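Side-chain contact in porin (Pseudomonas aeruginosa, PDB 3T24), which forms an outer-membrane beta-barrel channel of the OprD family, which probably lets small carboxylate-bearing solutes pass into the cell: residues A[379-382]-A[383-386]. Sequence-based numbering, arbitrary orientation.
With SO4 (sulfate ion), chain D.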
loop_
_atom_site.group_PDB
_atom_site.type_symbol
_atom_site.label_atom_id
_atom_site.label_comp_id
_atom_site.label_asym_id
_atom_site.label_seq_id
_atom_site.Cartn_x
_atom_site.Cartn_y
_atom_site.Cartn_z
ATOM N N MET A 379 -2.483 14.598 13.006
ATOM C CA MET A 379 -1.046 14.729 12.778
ATOM C C MET A 379 -0.556 16.052 13.373
ATOM O O MET A 379 -1.089 17.118 13.046
ATOM C CB MET A 379 -0.735 14.684 11.275
ATOM C CG MET A 379 0.641 15.300 10.858
ATOM S SD MET A 379 1.991 14.219 11.323
ATOM C CE MET A 379 1.609 12.735 10.409
ATOM N N ARG A 380 0.428 15.996 14.264
ATOM C CA ARG A 380 1.019 17.243 14.790
ATOM C C ARG A 380 2.532 17.291 14.614
ATOM O O ARG A 380 3.224 16.273 14.749
ATOM C CB ARG A 380 0.660 17.469 16.266
ATOM C CG ARG A 380 -0.857 17.625 16.568
ATOM C CD ARG A 380 -1.433 18.977 16.146
ATOM N NE ARG A 380 -2.866 19.083 16.450
ATOM C CZ ARG A 380 -3.844 18.683 15.629
ATOM N NH1 ARG A 380 -3.551 18.162 14.423
ATOM N NH2 ARG A 380 -5.122 18.811 16.007
ATOM N N THR A 381 3.055 18.472 14.317
ATOM C CA THR A 381 4.499 18.607 14.140
ATOM C C THR A 381 5.052 19.854 14.816
ATOM O O THR A 381 4.303 20.703 15.303
ATOM C CB THR A 381 4.909 18.593 12.642
ATOM O OG1 THR A 381 4.840 19.916 12.102
ATOM C CG2 THR A 381 4.015 17.659 11.838
ATOM N N ASN A 382 6.376 19.952 14.859
ATOM C CA ASN A 382 7.010 21.150 15.391
ATOM C C ASN A 382 7.632 21.982 14.289
ATOM O O ASN A 382 8.401 22.870 14.568
ATOM C CB ASN A 382 8.074 20.794 16.434
ATOM C CG ASN A 382 9.336 20.182 15.813
ATOM O OD1 ASN A 382 9.387 19.898 14.619
ATOM N ND2 ASN A 382 10.358 19.967 16.643
ATOM N N TYR A 383 7.309 21.694 13.034
ATOM C CA TYR A 383 8.021 22.346 11.944
ATOM C C TYR A 383 7.219 22.604 10.662
ATOM O O TYR A 383 7.667 23.364 9.821
ATOM C CB TYR A 383 9.272 21.544 11.602
ATOM C CG TYR A 383 8.970 20.225 10.919
ATOM C CD1 TYR A 383 8.935 20.132 9.528
ATOM C CD2 TYR A 383 8.720 19.072 11.665
ATOM C CE1 TYR A 383 8.667 18.932 8.895
ATOM C CE2 TYR A 383 8.459 17.878 11.055
ATOM C CZ TYR A 383 8.424 17.811 9.657
ATOM O OH TYR A 383 8.139 16.612 9.038
ATOM N N THR A 384 6.056 21.974 10.501
ATOM C CA THR A 384 5.279 22.137 9.275
ATOM C C THR A 384 3.759 22.097 9.529
ATOM O O THR A 384 3.326 22.225 10.670
ATOM C CB THR A 384 5.695 21.100 8.193
ATOM O OG1 THR A 384 4.982 21.353 6.971
ATOM C CG2 THR A 384 5.419 19.660 8.660
ATOM N N ASN A 385 2.962 21.926 8.471
ATOM C CA ASN A 385 1.493 22.004 8.575
ATOM C C ASN A 385 0.909 20.914 9.447
ATOM O O ASN A 385 1.250 19.759 9.297
ATOM C CB ASN A 385 0.806 21.884 7.205
ATOM C CG ASN A 385 1.584 22.536 6.083
ATOM O OD1 ASN A 385 1.916 21.887 5.073
ATOM N ND2 ASN A 385 1.869 23.828 6.241
ATOM N N ASP A 386 0.002 21.271 10.341
ATOM C CA ASP A 386 -0.741 20.263 11.092
ATOM C C ASP A 386 -2.142 20.072 10.522
ATOM O O ASP A 386 -2.817 21.046 10.193
ATOM C CB ASP A 386 -0.865 20.683 12.554
ATOM C CG ASP A 386 0.465 20.725 13.255
ATOM O OD1 ASP A 386 1.471 20.296 12.655
ATOM O OD2 ASP A 386 0.498 21.183 14.418
HETATM S S SO4 D . -5.060 21.922 18.310
HETATM O O1 SO4 D . -4.502 22.944 19.187
HETATM O O2 SO4 D . -6.514 21.880 18.412
HETATM O O3 SO4 D . -4.724 22.280 16.938
HETATM O O4 SO4 D . -4.472 20.642 18.715
HETATM O O HOH W 1 1.940 21.092 16.609
HETATM O O HOH W 2 3.397 22.866 13.236
#
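The last hairpin in the chain of this OprD-family barrel, where strand 371-381 turns back into strand 386-399, is organised around the hydroxyl of Thr381: OG1 accepts from Tyr383 N at 3.2 Å, nearly straight at 168°, which makes an ST turn, and also takes Thr384 N at 2.9 Å. A first torsion of 87° places OG1 between Thr381's own N and carbonyl carbon, facing into the bend, where it grips two successive amides. Asp386 works from the other arm. Its OD1 takes Thr381 N at 2.9 Å, met from above the carboxylate plane, while a water donates to Asp386 OD2 at 2.6 Å and to Thr381 O. Strand 386-399 runs from here towards the C-terminus, which is periplasmic in such barrels, so this turn is probably extracellular. Across the hairpin, Arg380 CD lies 3.4 Å from Asp386 OD2, the side chains crossing at about a right angle, but no guanidinium N-H points at that oxygen, leaving a charge attraction, not a salt bridge. Instead Arg380 NH1 reaches Met379 O and pairs with Asp388 in a salt bridge, and NE donates to O4 of a sulfate, probably from the crystallisation liquor, at 3.2 Å. At the tip, Asn382 OD1 sits at the edge of the Tyr383 ring, 3.1 Å from CD2, the amide nearly perpendicular to the ring; the same oxygen accepts from Lys350 N, and Tyr383 OH is hydrogen-bonded to Glu351 OE1, so both side chains reach the neighbouring strand 348-361.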